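Local coordinates for glycosyl hydrolases family 2, sugar binding domain protein (Bacteroides uniformis str. 3978 T3 ii, PDB 6D1P), which probably hydrolyses O-glycosidic bonds, acting as a beta-glucuronidase of glycoside hydrolase family 2 in a human gut bacterium, at residues Leu31-Met42 / Tyr86-Leu96; Lys715-Gln723 / Leu804-Ser812. All coordinates share one frame; numbering follows the deposited sequence.

Contact 1 of 2, residues Leu31-Met42 / Tyr86-Leu96; sequences LTEHWEFIRQDM and YQGPGWYRTML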
loop_
_atom_site.group_PDB
_atom_site.type_symbol
_atom_site.label_atom_id
_atom_site.label_comp_id
_atom_site.label_asym_id
_atom_site.label_seq_id
_atom_site.Cartn_x
_atom_site.Cartn_y
_atom_site.Cartn_z
ATOM N N LEU A 31 4.131 16.541 -21.456
ATOM C CA LEU A 31 5.168 15.684 -20.902
ATOM C C LEU A 31 4.520 14.357 -20.535
ATOM O O LEU A 31 4.006 14.182 -19.436
ATOM C CB LEU A 31 5.802 16.349 -19.689
ATOM C CG LEU A 31 6.231 17.800 -19.919
ATOM C CD1 LEU A 31 6.738 18.407 -18.652
ATOM C CD2 LEU A 31 7.308 17.871 -20.997
ATOM N N THR A 32 4.531 13.404 -21.460
ATOM C CA THR A 32 3.975 12.098 -21.142
ATOM C C THR A 32 5.025 11.012 -20.909
ATOM O O THR A 32 4.729 10.040 -20.205
ATOM C CB THR A 32 3.002 11.644 -22.246
ATOM O OG1 THR A 32 3.711 11.322 -23.447
ATOM C CG2 THR A 32 1.982 12.742 -22.555
ATOM N N GLU A 33 6.247 11.153 -21.425
ATOM C CA GLU A 33 7.190 10.039 -21.453
ATOM C C GLU A 33 8.278 10.156 -20.387
ATOM O O GLU A 33 8.641 11.247 -19.947
ATOM C CB GLU A 33 7.871 9.918 -22.819
ATOM C CG GLU A 33 6.976 10.097 -24.001
ATOM C CD GLU A 33 6.009 8.972 -24.131
ATOM O OE1 GLU A 33 6.455 7.813 -24.018
ATOM O OE2 GLU A 33 4.799 9.246 -24.335
ATOM N N HIS A 34 8.795 8.992 -19.985
ATOM C CA HIS A 34 10.049 8.868 -19.244
ATOM C C HIS A 34 9.940 9.445 -17.841
ATOM O O HIS A 34 10.852 10.115 -17.355
ATOM C CB HIS A 34 11.203 9.517 -20.012
ATOM C CG HIS A 34 11.242 9.133 -21.458
ATOM N ND1 HIS A 34 11.088 10.048 -22.477
ATOM C CD2 HIS A 34 11.382 7.924 -22.055
ATOM C CE1 HIS A 34 11.144 9.421 -23.639
ATOM N NE2 HIS A 34 11.320 8.131 -23.411
ATOM N N TRP A 35 8.829 9.173 -17.177
ATOM C CA TRP A 35 8.687 9.529 -15.778
ATOM C C TRP A 35 8.936 8.301 -14.913
ATOM O O TRP A 35 8.699 7.167 -15.324
ATOM C CB TRP A 35 7.295 10.072 -15.480
ATOM C CG TRP A 35 6.980 11.419 -16.015
ATOM C CD1 TRP A 35 6.431 11.719 -17.239
ATOM C CD2 TRP A 35 7.129 12.665 -15.324
ATOM N NE1 TRP A 35 6.237 13.081 -17.343
ATOM C CE2 TRP A 35 6.663 13.681 -16.184
ATOM C CE3 TRP A 35 7.613 13.017 -14.062
ATOM C CZ2 TRP A 35 6.671 15.017 -15.828
ATOM C CZ3 TRP A 35 7.616 14.358 -13.708
ATOM C CH2 TRP A 35 7.142 15.340 -14.591
ATOM N N GLU A 36 9.412 8.538 -13.705
ATOM C CA GLU A 36 9.448 7.502 -12.696
ATOM C C GLU A 36 8.471 7.857 -11.584
ATOM O O GLU A 36 8.274 9.033 -11.256
ATOM C CB GLU A 36 10.853 7.330 -12.137
ATOM C CG GLU A 36 11.792 6.606 -13.078
ATOM C CD GLU A 36 13.169 6.352 -12.458
ATOM O OE1 GLU A 36 13.705 7.259 -11.789
ATOM O OE2 GLU A 36 13.704 5.231 -12.628
ATOM N N PHE A 37 7.865 6.827 -11.003
ATOM C CA PHE A 37 6.860 7.030 -9.973
ATOM C C PHE A 37 7.044 6.006 -8.856
ATOM O O PHE A 37 7.399 4.858 -9.121
ATOM C CB PHE A 37 5.450 6.936 -10.574
ATOM C CG PHE A 37 4.402 6.668 -9.564
ATOM C CD1 PHE A 37 3.945 7.691 -8.739
ATOM C CD2 PHE A 37 3.905 5.385 -9.394
ATOM C CE1 PHE A 37 3.002 7.440 -7.756
ATOM C CE2 PHE A 37 2.952 5.128 -8.426
ATOM C CZ PHE A 37 2.494 6.161 -7.608
ATOM N N ILE A 38 6.806 6.418 -7.606
ATOM C CA ILE A 38 6.786 5.487 -6.479
ATOM C C ILE A 38 5.639 5.876 -5.560
ATOM O O ILE A 38 5.419 7.061 -5.305
ATOM C CB ILE A 38 8.139 5.452 -5.715
ATOM C CG1 ILE A 38 8.152 4.320 -4.704
ATOM C CG2 ILE A 38 8.426 6.744 -4.970
ATOM C CD1 ILE A 38 9.509 4.137 -4.047
ATOM N N ARG A 39 4.915 4.886 -5.051
ATOM C CA ARG A 39 3.705 5.158 -4.272
ATOM C C ARG A 39 3.985 5.192 -2.760
ATOM O O ARG A 39 3.468 4.406 -1.964
ATOM C CB ARG A 39 2.622 4.145 -4.615
ATOM C CG ARG A 39 1.279 4.585 -4.089
ATOM C CD ARG A 39 0.178 3.749 -4.630
ATOM N NE ARG A 39 -0.035 2.542 -3.831
ATOM C CZ ARG A 39 -1.091 1.748 -4.003
ATOM N NH1 ARG A 39 -2.021 2.057 -4.932
ATOM N NH2 ARG A 39 -1.238 0.668 -3.243
ATOM N N GLN A 40 4.797 6.166 -2.371
ATOM C CA GLN A 40 5.138 6.400 -0.974
ATOM C C GLN A 40 5.893 7.713 -0.898
ATOM O O GLN A 40 6.311 8.271 -1.914
ATOM C CB GLN A 40 5.972 5.272 -0.377
ATOM C CG GLN A 40 7.341 5.091 -1.026
ATOM C CD GLN A 40 8.157 4.025 -0.310
ATOM O OE1 GLN A 40 8.018 2.832 -0.579
ATOM N NE2 GLN A 40 8.981 4.447 0.627
ATOM N N ASP A 41 6.015 8.222 0.316
ATOM C CA ASP A 41 6.811 9.409 0.534
ATOM C C ASP A 41 8.273 9.006 0.521
ATOM O O ASP A 41 8.619 7.857 0.806
ATOM C CB ASP A 41 6.456 10.061 1.869
ATOM C CG ASP A 41 6.603 11.588 1.852
ATOM O OD1 ASP A 41 6.833 12.192 0.778
ATOM O OD2 ASP A 41 6.492 12.194 2.937
ATOM N N MET A 42 9.135 9.953 0.192
ATOM C CA MET A 42 10.558 9.711 0.316
ATOM C C MET A 42 11.095 10.509 1.496
ATOM O O MET A 42 10.407 11.366 2.054
ATOM C CB MET A 42 11.264 10.050 -0.994
ATOM C CG MET A 42 10.764 9.163 -2.118
ATOM S SD MET A 42 11.263 7.435 -1.869
ATOM C CE MET A 42 13.017 7.558 -2.282
ATOM N N TYR A 86 -5.791 3.393 -2.236
ATOM C CA TYR A 86 -4.649 4.028 -1.591
ATOM C C TYR A 86 -4.890 5.529 -1.411
ATOM O O TYR A 86 -5.280 6.223 -2.357
ATOM C CB TYR A 86 -3.384 3.771 -2.411
ATOM C CG TYR A 86 -2.189 4.508 -1.878
ATOM C CD1 TYR A 86 -1.458 4.003 -0.796
ATOM C CD2 TYR A 86 -1.802 5.719 -2.423
ATOM C CE1 TYR A 86 -0.360 4.678 -0.291
ATOM C CE2 TYR A 86 -0.717 6.412 -1.922
ATOM C CZ TYR A 86 0.012 5.876 -0.860
ATOM O OH TYR A 86 1.085 6.567 -0.362
ATOM N N GLN A 87 -4.671 6.032 -0.192
ATOM C CA GLN A 87 -4.861 7.454 0.116
ATOM C C GLN A 87 -3.625 7.939 0.862
ATOM O O GLN A 87 -3.495 7.733 2.076
ATOM C CB GLN A 87 -6.136 7.700 0.929
ATOM C CG GLN A 87 -7.392 7.407 0.179
ATOM C CD GLN A 87 -8.643 7.663 1.004
ATOM O OE1 GLN A 87 -8.946 6.936 1.961
ATOM N NE2 GLN A 87 -9.357 8.699 0.651
ATOM N N GLY A 88 -2.727 8.593 0.135
ATOM C CA GLY A 88 -1.438 8.940 0.673
ATOM C C GLY A 88 -0.530 9.596 -0.344
ATOM O O GLY A 88 -0.953 10.014 -1.422
ATOM N N PRO A 89 0.748 9.716 -0.002
ATOM C CA PRO A 89 1.693 10.412 -0.878
ATOM C C PRO A 89 2.362 9.486 -1.894
ATOM O O PRO A 89 2.405 8.262 -1.747
ATOM C CB PRO A 89 2.716 10.966 0.127
ATOM C CG PRO A 89 2.769 9.860 1.193
ATOM C CD PRO A 89 1.324 9.404 1.324
ATOM N N GLY A 90 2.882 10.110 -2.947
ATOM C CA GLY A 90 3.658 9.429 -3.966
ATOM C C GLY A 90 4.444 10.468 -4.726
ATOM O O GLY A 90 4.138 11.661 -4.661
ATOM N N TRP A 91 5.467 10.011 -5.450
ATOM C CA TRP A 91 6.424 10.915 -6.079
ATOM C C TRP A 91 6.620 10.598 -7.553
ATOM O O TRP A 91 6.680 9.431 -7.942
ATOM C CB TRP A 91 7.795 10.835 -5.391
ATOM C CG TRP A 91 7.963 11.605 -4.096
ATOM C CD1 TRP A 91 7.746 11.144 -2.824
ATOM C CD2 TRP A 91 8.439 12.948 -3.956
ATOM N NE1 TRP A 91 8.049 12.121 -1.904
ATOM C CE2 TRP A 91 8.471 13.240 -2.576
ATOM C CE3 TRP A 91 8.835 13.937 -4.864
ATOM C CZ2 TRP A 91 8.875 14.477 -2.088
ATOM C CZ3 TRP A 91 9.238 15.165 -4.374
ATOM C CH2 TRP A 91 9.259 15.422 -3.001
ATOM N N TYR A 92 6.788 11.637 -8.363
ATOM C CA TYR A 92 7.199 11.496 -9.755
ATOM C C TYR A 92 8.524 12.217 -9.984
ATOM O O TYR A 92 8.813 13.218 -9.324
ATOM C CB TYR A 92 6.165 12.077 -10.713
ATOM C CG TYR A 92 4.791 11.478 -10.638
ATOM C CD1 TYR A 92 3.860 11.921 -9.702
ATOM C CD2 TYR A 92 4.394 10.520 -11.553
ATOM C CE1 TYR A 92 2.573 11.395 -9.668
ATOM C CE2 TYR A 92 3.126 9.993 -11.527
ATOM C CZ TYR A 92 2.217 10.429 -10.578
ATOM O OH TYR A 92 0.951 9.881 -10.564
ATOM N N ARG A 93 9.323 11.725 -10.937
ATOM C CA ARG A 93 10.566 12.405 -11.282
ATOM C C ARG A 93 10.944 12.115 -12.724
ATOM O O ARG A 93 10.636 11.043 -13.261
ATOM C CB ARG A 93 11.717 12.001 -10.362
ATOM C CG ARG A 93 12.101 10.540 -10.440
ATOM C CD ARG A 93 13.210 10.211 -9.426
ATOM N NE ARG A 93 13.686 8.841 -9.577
ATOM C CZ ARG A 93 14.426 8.189 -8.684
ATOM N NH1 ARG A 93 14.800 8.769 -7.547
ATOM N NH2 ARG A 93 14.782 6.943 -8.933
ATOM N N THR A 94 11.612 13.086 -13.346
ATOM C CA THR A 94 12.077 12.941 -14.722
ATOM C C THR A 94 13.156 13.978 -15.021
ATOM O O THR A 94 13.500 14.817 -14.186
ATOM C CB THR A 94 10.939 13.081 -15.734
ATOM O OG1 THR A 94 11.444 12.727 -17.014
ATOM C CG2 THR A 94 10.463 14.537 -15.814
ATOM N N MET A 95 13.653 13.926 -16.258
ATOM C CA MET A 95 14.699 14.799 -16.774
ATOM C C MET A 95 14.143 15.573 -17.961
ATOM O O MET A 95 13.592 14.964 -18.886
ATOM C CB MET A 95 15.911 13.966 -17.221
ATOM C CG MET A 95 17.201 14.335 -16.553
ATOM S SD MET A 95 17.183 13.940 -14.812
ATOM C CE MET A 95 17.819 12.252 -14.878
ATOM N N LEU A 96 14.307 16.895 -17.968
ATOM C CA LEU A 96 13.732 17.714 -19.040
ATOM C C LEU A 96 14.794 18.500 -19.799
ATOM O O LEU A 96 15.667 19.131 -19.191
ATOM C CB LEU A 96 12.688 18.695 -18.503
ATOM C CG LEU A 96 11.373 18.121 -17.981
ATOM C CD1 LEU A 96 10.399 19.261 -17.791
ATOM C CD2 LEU A 96 10.817 17.053 -18.911
#

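Contact 2 of 2, residues Lys715-Gln723 / Leu804-Ser812; sequences KPSRILLTQ and LKTALISVS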
loop_
_atom_site.group_PDB
_atom_site.type_symbol
_atom_site.label_atom_id
_atom_site.label_comp_id
_atom_site.label_asym_id
_atom_site.label_seq_id
_atom_site.Cartn_x
_atom_site.Cartn_y
_atom_site.Cartn_z
ATOM N N LYS A 715 -31.891 -24.827 -5.660
ATOM C CA LYS A 715 -30.832 -23.931 -5.218
ATOM C C LYS A 715 -29.499 -24.314 -5.859
ATOM O O LYS A 715 -29.289 -25.474 -6.216
ATOM C CB LYS A 715 -30.697 -23.949 -3.699
ATOM C CG LYS A 715 -31.615 -22.941 -2.976
ATOM C CD LYS A 715 -31.806 -21.610 -3.757
ATOM C CE LYS A 715 -31.718 -20.365 -2.852
ATOM N NZ LYS A 715 -30.308 -20.060 -2.425
ATOM N N PRO A 716 -28.599 -23.348 -6.046
ATOM C CA PRO A 716 -27.297 -23.662 -6.644
ATOM C C PRO A 716 -26.575 -24.773 -5.900
ATOM O O PRO A 716 -26.641 -24.882 -4.673
ATOM C CB PRO A 716 -26.548 -22.331 -6.559
ATOM C CG PRO A 716 -27.640 -21.312 -6.744
ATOM C CD PRO A 716 -28.826 -21.891 -5.978
ATOM N N SER A 717 -25.886 -25.609 -6.674
ATOM C CA SER A 717 -25.289 -26.832 -6.160
ATOM C C SER A 717 -23.937 -27.168 -6.786
ATOM O O SER A 717 -23.134 -27.842 -6.136
ATOM C CB SER A 717 -26.273 -27.996 -6.373
ATOM O OG SER A 717 -25.664 -29.272 -6.361
ATOM N N ARG A 718 -23.640 -26.715 -8.000
ATOM C CA ARG A 718 -22.349 -26.961 -8.619
ATOM C C ARG A 718 -21.977 -25.751 -9.454
ATOM O O ARG A 718 -22.840 -24.995 -9.910
ATOM C CB ARG A 718 -22.341 -28.203 -9.531
ATOM C CG ARG A 718 -22.246 -29.535 -8.833
ATOM C CD ARG A 718 -21.168 -30.408 -9.480
ATOM N NE ARG A 718 -21.526 -30.906 -10.807
ATOM C CZ ARG A 718 -20.641 -31.144 -11.774
ATOM N NH1 ARG A 718 -19.348 -30.919 -11.573
ATOM N NH2 ARG A 718 -21.046 -31.597 -12.951
ATOM N N ILE A 719 -20.678 -25.593 -9.677
ATOM C CA ILE A 719 -20.159 -24.569 -10.567
ATOM C C ILE A 719 -19.524 -25.270 -11.750
ATOM O O ILE A 719 -18.686 -26.156 -11.571
ATOM C CB ILE A 719 -19.137 -23.663 -9.862
ATOM C CG1 ILE A 719 -19.692 -23.162 -8.528
ATOM C CG2 ILE A 719 -18.753 -22.516 -10.768
ATOM C CD1 ILE A 719 -18.680 -22.412 -7.686
ATOM N N LEU A 720 -19.923 -24.881 -12.950
ATOM C CA LEU A 720 -19.327 -25.393 -14.170
ATOM C C LEU A 720 -18.529 -24.288 -14.835
ATOM O O LEU A 720 -18.990 -23.146 -14.924
ATOM C CB LEU A 720 -20.386 -25.902 -15.148
ATOM C CG LEU A 720 -21.297 -27.045 -14.710
ATOM C CD1 LEU A 720 -22.173 -27.470 -15.884
ATOM C CD2 LEU A 720 -20.489 -28.219 -14.189
ATOM N N LEU A 721 -17.342 -24.628 -15.313
ATOM C CA LEU A 721 -16.530 -23.705 -16.089
ATOM C C LEU A 721 -16.499 -24.135 -17.548
ATOM O O LEU A 721 -16.410 -25.328 -17.850
ATOM C CB LEU A 721 -15.105 -23.628 -15.528
ATOM C CG LEU A 721 -15.013 -22.773 -14.273
ATOM C CD1 LEU A 721 -13.687 -22.997 -13.480
ATOM C CD2 LEU A 721 -15.198 -21.313 -14.672
ATOM N N THR A 722 -16.584 -23.156 -18.444
ATOM C CA THR A 722 -16.396 -23.359 -19.869
ATOM C C THR A 722 -15.594 -22.182 -20.396
ATOM O O THR A 722 -15.483 -21.161 -19.725
ATOM C CB THR A 722 -17.746 -23.461 -20.594
ATOM O OG1 THR A 722 -18.583 -22.378 -20.168
ATOM C CG2 THR A 722 -18.431 -24.775 -20.252
ATOM N N GLN A 723 -15.039 -22.310 -21.604
ATOM C CA GLN A 723 -14.394 -21.179 -22.270
ATOM C C GLN A 723 -15.115 -20.836 -23.570
ATOM O O GLN A 723 -15.560 -21.732 -24.297
ATOM C CB GLN A 723 -12.894 -21.424 -22.551
ATOM C CG GLN A 723 -12.426 -22.890 -22.644
ATOM C CD GLN A 723 -10.894 -23.013 -22.691
ATOM O OE1 GLN A 723 -10.222 -22.265 -23.411
ATOM N NE2 GLN A 723 -10.345 -23.944 -21.912
ATOM N N LEU A 804 -20.174 -24.122 -2.098
ATOM C CA LEU A 804 -20.000 -25.029 -3.218
ATOM C C LEU A 804 -18.530 -25.406 -3.335
ATOM O O LEU A 804 -17.652 -24.707 -2.832
ATOM C CB LEU A 804 -20.488 -24.390 -4.523
ATOM C CG LEU A 804 -21.809 -23.614 -4.499
ATOM C CD1 LEU A 804 -22.125 -23.005 -5.876
ATOM C CD2 LEU A 804 -22.943 -24.516 -4.043
ATOM N N LYS A 805 -18.268 -26.524 -4.006
ATOM C CA LYS A 805 -16.903 -26.962 -4.238
ATOM C C LYS A 805 -16.308 -26.178 -5.396
ATOM O O LYS A 805 -16.983 -25.915 -6.396
ATOM C CB LYS A 805 -16.858 -28.465 -4.533
ATOM C CG LYS A 805 -17.204 -29.373 -3.334
ATOM C CD LYS A 805 -15.971 -29.698 -2.479
ATOM C CE LYS A 805 -16.325 -29.998 -1.010
ATOM N NZ LYS A 805 -15.571 -29.119 -0.035
ATOM N N THR A 806 -15.048 -25.784 -5.242
ATOM C CA THR A 806 -14.363 -24.959 -6.230
ATOM C C THR A 806 -14.302 -25.684 -7.562
ATOM O O THR A 806 -14.113 -26.896 -7.607
ATOM C CB THR A 806 -12.937 -24.633 -5.739
ATOM O OG1 THR A 806 -13.002 -23.705 -4.653
ATOM C CG2 THR A 806 -12.073 -24.056 -6.840
ATOM N N ALA A 807 -14.464 -24.940 -8.651
ATOM C CA ALA A 807 -14.332 -25.492 -9.987
ATOM C C ALA A 807 -13.003 -25.061 -10.608
ATOM O O ALA A 807 -12.487 -23.982 -10.303
ATOM C CB ALA A 807 -15.502 -25.038 -10.879
ATOM N N LEU A 808 -12.482 -25.896 -11.524
ATOM C CA LEU A 808 -11.231 -25.638 -12.233
ATOM C C LEU A 808 -11.390 -25.895 -13.721
ATOM O O LEU A 808 -12.106 -26.805 -14.133
ATOM C CB LEU A 808 -10.082 -26.534 -11.742
ATOM C CG LEU A 808 -9.747 -26.516 -10.258
ATOM C CD1 LEU A 808 -8.725 -27.581 -10.000
ATOM C CD2 LEU A 808 -9.236 -25.134 -9.862
ATOM N N ILE A 809 -10.651 -25.134 -14.522
ATOM C CA ILE A 809 -10.566 -25.382 -15.952
ATOM C C ILE A 809 -9.158 -25.046 -16.421
ATOM O O ILE A 809 -8.576 -24.036 -16.015
ATOM C CB ILE A 809 -11.625 -24.567 -16.714
ATOM C CG1 ILE A 809 -11.584 -24.858 -18.216
ATOM C CG2 ILE A 809 -11.455 -23.081 -16.452
ATOM C CD1 ILE A 809 -12.804 -24.239 -18.961
ATOM N N SER A 810 -8.611 -25.903 -17.276
ATOM C CA SER A 810 -7.325 -25.654 -17.904
ATOM C C SER A 810 -7.550 -24.864 -19.177
ATOM O O SER A 810 -8.451 -25.172 -19.960
ATOM C CB SER A 810 -6.606 -26.972 -18.214
ATOM O OG SER A 810 -6.709 -27.846 -17.100
ATOM N N VAL A 811 -6.734 -23.841 -19.380
ATOM C CA VAL A 811 -6.903 -22.908 -20.483
ATOM C C VAL A 811 -5.671 -23.019 -21.370
ATOM O O VAL A 811 -4.571 -22.609 -20.972
ATOM C CB VAL A 811 -7.112 -21.473 -19.976
ATOM C CG1 VAL A 811 -7.182 -20.500 -21.121
ATOM C CG2 VAL A 811 -8.374 -21.400 -19.149
ATOM N N SER A 812 -5.855 -23.571 -22.571
ATOM C CA SER A 812 -4.783 -23.819 -23.543
ATOM C C SER A 812 -3.951 -22.586 -23.899
ATOM O O SER A 812 -4.324 -21.813 -24.791
ATOM C CB SER A 812 -5.395 -24.396 -24.823
ATOM O OG SER A 812 -6.548 -23.647 -25.201
HETATM O O HOH W 1 -20.290 -28.142 -5.477
HETATM O O HOH W 2 -18.754 -26.936 -8.001
#

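Contact 1 of 2, residues Leu31-Met42 / Tyr86-Leu96
Arg39 lays its guanidinium flat on Tyr86, with the two planes 6° apart and their centres separated by 4.3 Å. The arginine gets there with CG anti to the backbone N (chi1 -166°) and a bend at chi3; its CG sits over the ring face, 3.7 Å from the Tyr86 centroid. Beyond the stack, Arg39 NH1 forms a salt bridge with Asp77, which also accepts from Tyr86 N and is a potassium ligand. Tyr86 OH turns back onto a lone pair of Pro89 O at 2.6 Å. Replacing Tyr86 with an alanine would probably leave the guanidinium face without its flat partner and Pro89 O without this donor.

Backbone bonds of Glu36 with Arg93 and of Ile38 with Trp91 set the antiparallel register of strands 35-38 and 89-96. Glu36 and Arg93 add a salt bridge in which Arg93 NE, from the guanidinium edge, meets the anti side of Glu36 OE1 at 2.7 Å. Trp91 NE1 donates to Asp41 OD1 at 2.9 Å, the carboxylate and indole planes 15° apart, nearly coplanar; Arg167 also grips this carboxylate. Thr94 splits its branches: OG1 donates to His34 O (2.7 Å), while CG2 stands over the six-membered ring of Trp35. In this sheet of the sugar-binding domain, the Glu36-Arg93 charges meet on one face, while buried Phe37 and Tyr92 pack on the other, Phe37 CD1 over the Tyr92 ring.

Contact 2 of 2, residues Lys715-Gln723 / Leu804-Ser812
Leu721 packs against Ala807 and Ile809, joining two outer strands from different sheets. Strand 718-723 ends a three-stranded sheet and strand 807-811 a four-stranded one; their axes run 14° from parallel and come within 6.6 Å, and the side chains of Ile719, Leu721, Ala807 and Ile809 point into the gap, as in a beta sandwich.

Along Leu721, CB lies beside CB and CG2 of Ile809, each at 3.8 Å. CG sits between the two partners, 4.1 Å from Ala807 CB and a little farther from Ile809 CG2. At the tip, CD1 wedges between them, 3.5 Å from Ala807 O and 3.7 Å from Ile809 CG2. With CG anti to the carbonyl carbon (chi1 -77°), both CG and CD1 are brought up to Ala807 and Ile809 alike. Beyond these partners, Leu721 also touches Val733 and Ala797 on the neighbouring strands of the two sheets.

Toward the start of the strands Leu804 takes over, its CD1 meeting Ile719 CG1 at 3.6 Å where the two side chains cross at about a right angle. Here two waters join the backbones: one links Ser717 O to Lys805 N, and the other accepts from Ile719 N (2.9 Å) and donates to Lys805 O (2.6 Å). They lie beside a classic beta bulge, in which Ser717 and Arg718 both face Ile738. The join is therefore apolar where Ile719, Leu721, Ala807 and Ile809 meet, with water serving backbone groups of Ser717, Ile719 and Lys805 at one end and the Gln723 amide lying near Ser810 O at the other.

Overall arrangement
Contact 1 and contact 2 do not touch: their centres are about 42 Å apart and their nearest atoms about 27 Å. Contact 1 pairs neighbouring strands within one sheet, whereas contact 2 joins the edge strands of two sheets near the C-terminus. The TIM barrel (roughly residues 310-620) falls between them in sequence; in this family the barrel carries the active site. The centre of contact 1 is about 25 Å from the centre of the chain, and its Tyr86 side chain is about 9 Å from a bound potassium ion; the centre of contact 2 lies farther out, about 36 Å from the chain centre. Both reach the second subunit, through Gln40 and Gln87 in contact 1 and Leu808 in contact 2.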